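Local coordinates for protein superoxide dismutase (Candida albicans, PDB 4GUN) that binds manganese and probably converts superoxide radicals into hydrogen peroxide and molecular oxygen, at residues A88-G93 and W192-W197. The protein carries 2 engineered substitutions. Numbering follows the deposited sequence.
Sequences APVSKG and WNVINW
The methyl group of Ala-88 lies over the base of the Asn-196 side chain, CB to CB at 3.7 Å, where the loop leaving the alpha-hairpin domain meets the C-terminal domain of the iron/manganese superoxide dismutase fold. Here the loop after helix 60-85 packs on the loop between helices 184-191 and 197-205. One direct hydrogen bond joins the two segments: Ala-88 N donates its N-H to Val-194 O at 2.8 Å, with an N-H...O angle of 154°. The Ala-88 carbonyl in turn rests against the side chain of Val-194, its O 3.4 Å from CB and 3.6 Å from CG1. Farther out, Val-90 CG2 is in van der Waals contact with the carbonyl O of Asn-193 at 3.6 Å, and makes a looser apolar contact with Val-194 CG1 at 4.4 Å. Asn-196 is the N-cap of helix 197-205. With CG anti to its backbone N (chi1 -175°), its amide runs past the Ala-88 methyl; OD1 accepts weak hydrogen bonds from Ala-198 N and Glu-199 N, and ND2 donates a weak one to Lys-85 O, so the cap also ties back to the hairpin helix. A water bridges the segments, donating to Gly-93 O at 2.6 Å and accepting from Trp-197 N at 3.0 Å.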
loop_
_atom_site.group_PDB
_atom_site.type_symbol
_atom_site.label_atom_id
_atom_site.label_comp_id
_atom_site.label_asym_id
_atom_site.label_seq_id
_atom_site.Cartn_x
_atom_site.Cartn_y
_atom_site.Cartn_z
ATOM N N ALA A 88 -10.635 27.194 14.446
ATOM C CA ALA A 88 -11.220 28.188 15.356
ATOM C C ALA A 88 -11.755 29.366 14.560
ATOM O O ALA A 88 -11.105 29.789 13.594
ATOM C CB ALA A 88 -10.170 28.688 16.350
ATOM N N PRO A 89 -12.899 29.957 14.972
ATOM C CA PRO A 89 -13.373 31.174 14.284
ATOM C C PRO A 89 -12.329 32.291 14.359
ATOM O O PRO A 89 -11.482 32.289 15.268
ATOM C CB PRO A 89 -14.624 31.581 15.073
ATOM C CG PRO A 89 -14.961 30.441 15.956
ATOM C CD PRO A 89 -13.760 29.590 16.120
ATOM N N VAL A 90 -12.366 33.235 13.400
ATOM C CA VAL A 90 -11.437 34.370 13.377
ATOM C C VAL A 90 -11.504 35.128 14.727
ATOM O O VAL A 90 -10.461 35.375 15.342
ATOM C CB VAL A 90 -11.619 35.272 12.116
ATOM C CG1 VAL A 90 -10.809 36.566 12.223
ATOM C CG2 VAL A 90 -11.231 34.512 10.844
ATOM N N SER A 91 -12.733 35.343 15.241
ATOM C CA SER A 91 -13.032 36.004 16.525
ATOM C C SER A 91 -12.453 35.264 17.759
ATOM O O SER A 91 -12.344 35.859 18.832
ATOM C CB SER A 91 -14.543 36.164 16.683
ATOM O OG SER A 91 -15.162 34.931 17.019
ATOM N N LYS A 92 -12.080 33.976 17.603
ATOM C CA LYS A 92 -11.527 33.152 18.680
ATOM C C LYS A 92 -10.029 32.793 18.480
ATOM O O LYS A 92 -9.540 31.811 19.047
ATOM C CB LYS A 92 -12.407 31.904 18.894
ATOM N N GLY A 93 -9.319 33.590 17.687
ATOM C CA GLY A 93 -7.899 33.378 17.412
ATOM C C GLY A 93 -7.566 32.604 16.149
ATOM O O GLY A 93 -6.390 32.330 15.901
ATOM N N TRP A 192 -6.141 28.160 6.229
ATOM C CA TRP A 192 -5.177 28.781 7.147
ATOM C C TRP A 192 -5.726 29.981 7.926
ATOM O O TRP A 192 -5.293 30.218 9.044
ATOM C CB TRP A 192 -3.852 29.084 6.441
ATOM C CG TRP A 192 -3.204 27.831 5.942
ATOM C CD1 TRP A 192 -3.243 27.343 4.671
ATOM C CD2 TRP A 192 -2.536 26.843 6.733
ATOM N NE1 TRP A 192 -2.571 26.149 4.601
ATOM C CE2 TRP A 192 -2.145 25.804 5.859
ATOM C CE3 TRP A 192 -2.185 26.756 8.095
ATOM C CZ2 TRP A 192 -1.427 24.689 6.300
ATOM C CZ3 TRP A 192 -1.515 25.625 8.542
ATOM C CH2 TRP A 192 -1.147 24.604 7.652
ATOM N N ASN A 193 -6.753 30.655 7.372
ATOM C CA ASN A 193 -7.479 31.763 7.994
ATOM C C ASN A 193 -8.278 31.303 9.248
ATOM O O ASN A 193 -8.613 32.130 10.086
ATOM C CB ASN A 193 -8.398 32.420 6.984
ATOM C CG ASN A 193 -7.687 33.031 5.808
ATOM O OD1 ASN A 193 -7.038 34.065 5.920
ATOM N ND2 ASN A 193 -7.770 32.390 4.652
ATOM N N VAL A 194 -8.545 29.992 9.389
ATOM C CA VAL A 194 -9.266 29.445 10.563
ATOM C C VAL A 194 -8.466 28.411 11.340
ATOM O O VAL A 194 -9.029 27.688 12.170
ATOM C CB VAL A 194 -10.738 28.989 10.287
ATOM C CG1 VAL A 194 -11.652 30.185 10.036
ATOM C CG2 VAL A 194 -10.819 27.960 9.154
ATOM N N ILE A 195 -7.147 28.341 11.089
ATOM C CA ILE A 195 -6.298 27.399 11.806
ATOM C C ILE A 195 -6.012 27.913 13.217
ATOM O O ILE A 195 -5.631 29.068 13.394
ATOM C CB ILE A 195 -5.041 26.993 10.988
ATOM C CG1 ILE A 195 -5.413 26.034 9.813
ATOM C CG2 ILE A 195 -3.917 26.414 11.870
ATOM C CD1 ILE A 195 -6.132 24.678 10.182
ATOM N N ASN A 196 -6.249 27.063 14.213
ATOM C CA ASN A 196 -6.025 27.399 15.617
ATOM C C ASN A 196 -4.576 27.058 16.024
ATOM O O ASN A 196 -4.289 25.935 16.443
ATOM C CB ASN A 196 -7.030 26.665 16.486
ATOM C CG ASN A 196 -6.976 27.022 17.953
ATOM O OD1 ASN A 196 -6.170 27.830 18.413
ATOM N ND2 ASN A 196 -7.815 26.394 18.726
ATOM N N TRP A 197 -3.670 28.041 15.882
ATOM C CA TRP A 197 -2.264 27.897 16.241
ATOM C C TRP A 197 -2.017 27.832 17.756
ATOM O O TRP A 197 -0.953 27.364 18.155
ATOM C CB TRP A 197 -1.401 28.974 15.575
ATOM C CG TRP A 197 -1.198 28.780 14.101
ATOM C CD1 TRP A 197 -1.765 29.505 13.092
ATOM C CD2 TRP A 197 -0.327 27.828 13.471
ATOM N NE1 TRP A 197 -1.297 29.069 11.872
ATOM C CE2 TRP A 197 -0.404 28.046 12.076
ATOM C CE3 TRP A 197 0.547 26.835 13.953
ATOM C CZ2 TRP A 197 0.313 27.266 11.152
ATOM C CZ3 TRP A 197 1.244 26.059 13.036
ATOM C CH2 TRP A 197 1.159 26.308 11.656
HETATM O O HOH W 1 -4.257 30.914 16.207
#